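Glucanase (Klebsiella pneumoniae, PDB 5GY3) probably hydrolyses internal beta-1,4-glucosidic bonds in cellulose and related beta-glucans, as a family 8 glycoside hydrolase. Local coordinates at residues Ser27-Gly31 with Asp87-Ile92; Ser63-Phe67 with Ile115-Leu119. The contacts are given in a common frame with arbitrary orientation. Residue numbers count along the deposited sequence, not the author numbering.

Contact 1: residues Ser27-Gly31 with Asp87-Ile92; sequences SHTEG and DGDTLI
Residues 27-28 run extended and turn at His28 (phi/psi -153/169) into the first turn of helix 29-41, which meets helix 86-103, helical throughout 87-92. Backbones come closest at Glu30 and Gly88, with CA atoms 4.2 Å apart. Gly88 makes this possible: a CB there would lie 2.0 Å from Thr29 OG1, which instead sits 3.5 Å from Gly88 CA. His28, chi1 p, N-caps its helix, its ND1 accepting from Gly31 N at 2.9 Å. This is helix-helix packing in the (alpha/alpha)6 barrel of family 8, and it includes Asp87, the predicted nucleophile. No direct hydrogen bond crosses; waters do the bridging. Water 2 donates to Glu30 OE1 (2.5 Å) and Asp87 OD2 (2.6 Å), like-charged oxygens 4.2 Å apart; Tyr293 holds Glu30 OE2, and Arg220 forms long, weak ion pairs with both acids. Water 1 joins Thr29 OG1 (2.9 Å) to Asp89 OD1 (2.8 Å), while Asn84 bonds Asp89 OD2. Ile92 CD1 packs 3.8 Å from Thr29 CB, and Leu91 CD1 lies 4.1 Å from Glu30 O.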
ATOM      1  N   SER A  27      11.195   5.681  -9.577  1.00 15.10           N
ATOM      2  CA  SER A  27      11.073   4.526  -8.704  1.00 12.91           C
ATOM      3  C   SER A  27      10.687   5.005  -7.312  1.00 15.33           C
ATOM      4  O   SER A  27      10.982   6.137  -6.926  1.00 14.56           O
ATOM      5  CB  SER A  27      12.379   3.734  -8.634  1.00 15.69           C
ATOM      6  OG  SER A  27      12.685   3.152  -9.886  1.00 15.85           O
ATOM      7  N   HIS A  28      10.027   4.137  -6.552  1.00 12.71           N
ATOM      8  CA  HIS A  28       9.632   4.523  -5.208  1.00 13.27           C
ATOM      9  C   HIS A  28       9.536   3.281  -4.337  1.00 13.29           C
ATOM     10  O   HIS A  28       9.586   2.148  -4.823  1.00 12.84           O
ATOM     11  CB  HIS A  28       8.318   5.308  -5.210  1.00 12.15           C
ATOM     12  CG  HIS A  28       7.316   4.817  -6.206  1.00 16.19           C
ATOM     13  ND1 HIS A  28       6.733   3.570  -6.125  1.00 15.32           N
ATOM     14  CD2 HIS A  28       6.796   5.406  -7.310  1.00 17.43           C
ATOM     15  CE1 HIS A  28       5.891   3.414  -7.133  1.00 18.36           C
ATOM     16  NE2 HIS A  28       5.911   4.514  -7.868  1.00 19.77           N
ATOM     17  N   THR A  29       9.413   3.506  -3.029  1.00 10.08           N
ATOM     18  CA  THR A  29       9.441   2.370  -2.113  1.00 10.56           C
ATOM     19  C   THR A  29       8.176   1.530  -2.213  1.00 13.42           C
ATOM     20  O   THR A  29       8.230   0.316  -1.987  1.00 12.56           O
ATOM     21  CB  THR A  29       9.691   2.847  -0.683  1.00 12.68           C
ATOM     22  OG1 THR A  29       8.807   3.926  -0.354  1.00 10.98           O
ATOM     23  CG2 THR A  29      11.115   3.338  -0.563  1.00 10.76           C
ATOM     24  N   GLU A  30       7.044   2.136  -2.578  1.00 11.26           N
ATOM     25  CA  GLU A  30       5.872   1.339  -2.925  1.00 12.37           C
ATOM     26  C   GLU A  30       6.195   0.368  -4.057  1.00 12.83           C
ATOM     27  O   GLU A  30       5.875  -0.822  -3.981  1.00 13.77           O
ATOM     28  CB  GLU A  30       4.703   2.250  -3.321  1.00 16.24           C
ATOM     29  CG  GLU A  30       3.587   1.501  -4.022  1.00 17.03           C
ATOM     30  CD  GLU A  30       2.597   2.411  -4.723  1.00 23.92           C
ATOM     31  OE1 GLU A  30       1.953   3.224  -4.028  1.00 25.10           O
ATOM     32  OE2 GLU A  30       2.471   2.315  -5.968  1.00 22.82           O
ATOM     33  N   GLY A  31       6.833   0.866  -5.120  1.00 11.74           N
ATOM     34  CA  GLY A  31       7.138   0.007  -6.256  1.00 12.63           C
ATOM     35  C   GLY A  31       8.141  -1.084  -5.922  1.00  9.53           C
ATOM     36  O   GLY A  31       7.960  -2.243  -6.311  1.00 10.75           O
ATOM     37  N   ASP A  87       3.986   3.416   3.915  1.00  8.11           N
ATOM     38  CA  ASP A  87       3.490   2.200   3.285  1.00 10.20           C
ATOM     39  C   ASP A  87       4.597   1.508   2.505  1.00  7.93           C
ATOM     40  O   ASP A  87       4.664   0.278   2.490  1.00  7.12           O
ATOM     41  CB  ASP A  87       2.257   2.471   2.406  1.00 11.16           C
ATOM     42  CG  ASP A  87       2.528   3.376   1.205  1.00 13.86           C
ATOM     43  OD1 ASP A  87       3.443   4.235   1.241  1.00 11.83           O
ATOM     44  OD2 ASP A  87       1.766   3.231   0.208  1.00 14.63           O
ATOM     45  N   GLY A  88       5.483   2.276   1.868  1.00  9.89           N
ATOM     46  CA  GLY A  88       6.595   1.657   1.161  1.00  8.55           C
ATOM     47  C   GLY A  88       7.536   0.926   2.102  1.00  9.28           C
ATOM     48  O   GLY A  88       7.916  -0.220   1.845  1.00  8.96           O
ATOM     49  N   ASP A  89       7.925   1.584   3.206  1.00  8.49           N
ATOM     50  CA  ASP A  89       8.754   0.923   4.217  1.00 10.29           C
ATOM     51  C   ASP A  89       8.100  -0.361   4.707  1.00  8.50           C
ATOM     52  O   ASP A  89       8.775  -1.375   4.920  1.00  8.42           O
ATOM     53  CB  ASP A  89       8.983   1.820   5.439  1.00  8.06           C
ATOM     54  CG  ASP A  89       9.524   3.205   5.104  1.00 12.38           C
ATOM     55  OD1 ASP A  89      10.405   3.343   4.229  1.00 11.80           O
ATOM     56  OD2 ASP A  89       9.079   4.159   5.776  1.00 11.97           O
ATOM     57  N   THR A  90       6.789  -0.311   4.945  1.00  6.75           N
ATOM     58  CA  THR A  90       6.062  -1.481   5.427  1.00  7.12           C
ATOM     59  C   THR A  90       6.107  -2.614   4.413  1.00  8.86           C
ATOM     60  O   THR A  90       6.338  -3.778   4.772  1.00  7.86           O
ATOM     61  CB  THR A  90       4.609  -1.086   5.719  1.00  8.05           C
ATOM     62  OG1 THR A  90       4.571  -0.129   6.784  1.00  6.09           O
ATOM     63  CG2 THR A  90       3.771  -2.293   6.079  1.00  5.76           C
ATOM     64  N   LEU A  91       5.853  -2.295   3.137  1.00  6.65           N
ATOM     65  CA  LEU A  91       5.819  -3.322   2.100  1.00  9.07           C
ATOM     66  C   LEU A  91       7.169  -4.004   1.965  1.00  8.21           C
ATOM     67  O   LEU A  91       7.243  -5.233   1.800  1.00  8.39           O
ATOM     68  CB  LEU A  91       5.415  -2.693   0.768  1.00  6.95           C
ATOM     69  CG  LEU A  91       3.974  -2.184   0.717  1.00 11.70           C
ATOM     70  CD1 LEU A  91       3.800  -1.235  -0.460  1.00 12.46           C
ATOM     71  CD2 LEU A  91       3.016  -3.358   0.623  1.00  9.84           C
ATOM     72  N   ILE A  92       8.244  -3.214   2.030  1.00  7.25           N
ATOM     73  CA  ILE A  92       9.602  -3.755   1.975  1.00 10.50           C
ATOM     74  C   ILE A  92       9.850  -4.690   3.153  1.00 10.71           C
ATOM     75  O   ILE A  92      10.353  -5.806   2.984  1.00  7.81           O
ATOM     76  CB  ILE A  92      10.631  -2.609   1.933  1.00 10.93           C
ATOM     77  CG1 ILE A  92      10.549  -1.858   0.592  1.00  9.48           C
ATOM     78  CG2 ILE A  92      12.044  -3.147   2.190  1.00  9.61           C
ATOM     79  CD1 ILE A  92      11.196  -0.434   0.597  1.00  9.48           C
TER
HETATM   80  O   HOH W   1       9.841   5.083   2.111  1.00 12.66           O
HETATM   81  O   HOH W   2       1.582   4.582  -1.994  1.00 19.09           O

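Contact 2: residues Ser63-Phe67 with Ile115-Leu119; sequences SNGLF and ITASL
Ser118, chi1 m, points its CA-to-CB bond at the irregular segment 63-67 and donates from OG to Asn64 O at 2.7 Å, fixing the loop to helix 106-123. Water 3 adds a second link, donating to Gly65 O (2.8 Å) and Ser118 OG (3.1 Å). Asn64, chi1 p, folds back so that its OD1 accepts from Leu66 N at 2.9 Å, an Asx turn that carries Gly65 at phi/psi 82/0. Those angles call for glycine, and a CB would also fall 2.5 Å from Ser118 OG. The closest CA atoms are Gly65 and Ser118, 5.9 Å apart. Leu66 (m, t) brings CD2 to 3.8 Å from Ser118 CB and 3.9 Å from Leu119 CD2. Ile115 (m, t) sets CD1 near the plane of the Phe67 ring, at its edge, 3.7 Å from CE1. The loop, leading from helix 45-59 to strand 70-71, thus lies against helix 106-123, whose Ile115 and Leu119 also touch helix 86-103.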
ATOM      1  N   SER A  63      19.700   7.665   9.084  1.00 17.30           N
ATOM      2  CA  SER A  63      19.405   8.339  10.343  1.00 18.91           C
ATOM      3  C   SER A  63      18.304   7.627  11.118  1.00 20.38           C
ATOM      4  O   SER A  63      18.258   7.721  12.349  1.00 18.16           O
ATOM      5  CB  SER A  63      19.023   9.799  10.088  1.00 18.63           C
ATOM      6  OG  SER A  63      17.769   9.914   9.432  1.00 21.18           O
ATOM      7  N   ASN A  64      17.417   6.910  10.436  1.00 17.41           N
ATOM      8  CA  ASN A  64      16.326   6.256  11.143  1.00 16.17           C
ATOM      9  C   ASN A  64      16.036   4.841  10.662  1.00 14.51           C
ATOM     10  O   ASN A  64      15.125   4.212  11.199  1.00 13.19           O
ATOM     11  CB  ASN A  64      15.037   7.111  11.069  1.00 14.50           C
ATOM     12  CG  ASN A  64      14.571   7.377   9.646  1.00 15.61           C
ATOM     13  OD1 ASN A  64      14.899   6.641   8.711  1.00 14.86           O
ATOM     14  ND2 ASN A  64      13.780   8.433   9.478  1.00 16.66           N
ATOM     15  N   GLY A  65      16.779   4.314   9.689  1.00 13.48           N
ATOM     16  CA  GLY A  65      16.552   2.957   9.227  1.00 13.96           C
ATOM     17  C   GLY A  65      15.424   2.781   8.232  1.00 14.45           C
ATOM     18  O   GLY A  65      15.177   1.643   7.800  1.00 11.40           O
ATOM     19  N   LEU A  66      14.731   3.856   7.848  1.00 11.32           N
ATOM     20  CA  LEU A  66      13.665   3.769   6.864  1.00 11.77           C
ATOM     21  C   LEU A  66      14.260   4.083   5.486  1.00  9.79           C
ATOM     22  O   LEU A  66      15.470   3.965   5.286  1.00 14.40           O
ATOM     23  CB  LEU A  66      12.510   4.681   7.280  1.00  9.48           C
ATOM     24  CG  LEU A  66      11.872   4.285   8.623  1.00 12.57           C
ATOM     25  CD1 LEU A  66      10.881   5.348   9.064  1.00 14.55           C
ATOM     26  CD2 LEU A  66      11.180   2.938   8.463  1.00 11.27           C
ATOM     27  N   PHE A  67      13.434   4.466   4.519  1.00  9.88           N
ATOM     28  CA  PHE A  67      13.901   4.623   3.149  1.00 11.79           C
ATOM     29  C   PHE A  67      13.379   5.925   2.560  1.00 11.70           C
ATOM     30  O   PHE A  67      12.188   6.226   2.677  1.00 14.78           O
ATOM     31  CB  PHE A  67      13.449   3.439   2.279  1.00 11.03           C
ATOM     32  CG  PHE A  67      13.905   2.108   2.801  1.00 11.43           C
ATOM     33  CD1 PHE A  67      13.139   1.409   3.718  1.00  9.43           C
ATOM     34  CD2 PHE A  67      15.115   1.570   2.399  1.00 13.61           C
ATOM     35  CE1 PHE A  67      13.576   0.182   4.219  1.00 12.99           C
ATOM     36  CE2 PHE A  67      15.552   0.344   2.885  1.00 14.65           C
ATOM     37  CZ  PHE A  67      14.785  -0.343   3.802  1.00 13.71           C
ATOM     38  N   ILE A 115      13.584  -2.751  10.199  1.00  8.38           N
ATOM     39  CA  ILE A 115      12.637  -1.821   9.589  1.00  8.41           C
ATOM     40  C   ILE A 115      11.363  -1.727  10.416  1.00  8.25           C
ATOM     41  O   ILE A 115      10.847  -0.625  10.641  1.00  8.23           O
ATOM     42  CB  ILE A 115      12.335  -2.241   8.137  1.00  6.72           C
ATOM     43  CG1 ILE A 115      13.640  -2.266   7.324  1.00  8.27           C
ATOM     44  CG2 ILE A 115      11.276  -1.312   7.503  1.00  8.87           C
ATOM     45  CD1 ILE A 115      13.550  -3.057   6.023  1.00  8.86           C
ATOM     46  N   THR A 116      10.833  -2.867  10.890  1.00  7.75           N
ATOM     47  CA  THR A 116       9.611  -2.789  11.689  1.00  7.97           C
ATOM     48  C   THR A 116       9.863  -2.074  13.012  1.00  9.18           C
ATOM     49  O   THR A 116       9.008  -1.317  13.478  1.00  7.30           O
ATOM     50  CB  THR A 116       8.992  -4.172  11.927  1.00  7.94           C
ATOM     51  OG1 THR A 116       9.918  -5.043  12.588  1.00  9.28           O
ATOM     52  CG2 THR A 116       8.569  -4.793  10.609  1.00  6.10           C
ATOM     53  N   ALA A 117      11.031  -2.281  13.627  1.00  7.42           N
ATOM     54  CA  ALA A 117      11.354  -1.511  14.828  1.00  9.29           C
ATOM     55  C   ALA A 117      11.452  -0.023  14.511  1.00 10.79           C
ATOM     56  O   ALA A 117      10.987   0.819  15.296  1.00 10.44           O
ATOM     57  CB  ALA A 117      12.650  -2.015  15.457  1.00  8.99           C
ATOM     58  N   SER A 118      12.031   0.316  13.355  1.00  9.47           N
ATOM     59  CA  SER A 118      12.094   1.714  12.927  1.00  9.15           C
ATOM     60  C   SER A 118      10.705   2.287  12.671  1.00  8.44           C
ATOM     61  O   SER A 118      10.438   3.455  12.983  1.00 11.94           O
ATOM     62  CB  SER A 118      12.951   1.847  11.664  1.00 10.97           C
ATOM     63  OG  SER A 118      14.328   1.718  11.959  1.00 10.47           O
ATOM     64  N   LEU A 119       9.813   1.499  12.081  1.00  7.57           N
ATOM     65  CA  LEU A 119       8.460   1.990  11.858  1.00  7.79           C
ATOM     66  C   LEU A 119       7.773   2.335  13.176  1.00  9.25           C
ATOM     67  O   LEU A 119       7.140   3.386  13.294  1.00  8.32           O
ATOM     68  CB  LEU A 119       7.653   0.966  11.069  1.00  8.21           C
ATOM     69  CG  LEU A 119       7.964   0.929   9.573  1.00  7.65           C
ATOM     70  CD1 LEU A 119       7.368  -0.337   8.979  1.00  8.91           C
ATOM     71  CD2 LEU A 119       7.378   2.168   8.892  1.00 11.50           C
TER
HETATM   72  O   HOH W   3      15.661  -0.122   9.894  1.00 13.14           O

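How the contacts relate
Contact 1 is buried, its centre about 8 Å from the centre of the chain, whereas contact 2, about 17 Å out, is only partly buried. Their centres lie about 12 Å apart and their segments alternate along the chain. Consecutive helices 86-103 and 106-123 join them: Asp89 O packs 3.6 Å from Ile115 CG2, and Thr90 OG1 3.6 Å from Leu119 CD1. Asp89 OD1 also lies 3.2 Å from Phe67 N, a probable, weak hydrogen bond between the loop and helix 86-103. The chemistry differs: the buried contact uses waters to bridge acids and a threonine beside aliphatic packing, whereas the outer one adds a direct hydroxyl-to-carbonyl bond to a single water bridge and to aliphatic and aromatic contacts.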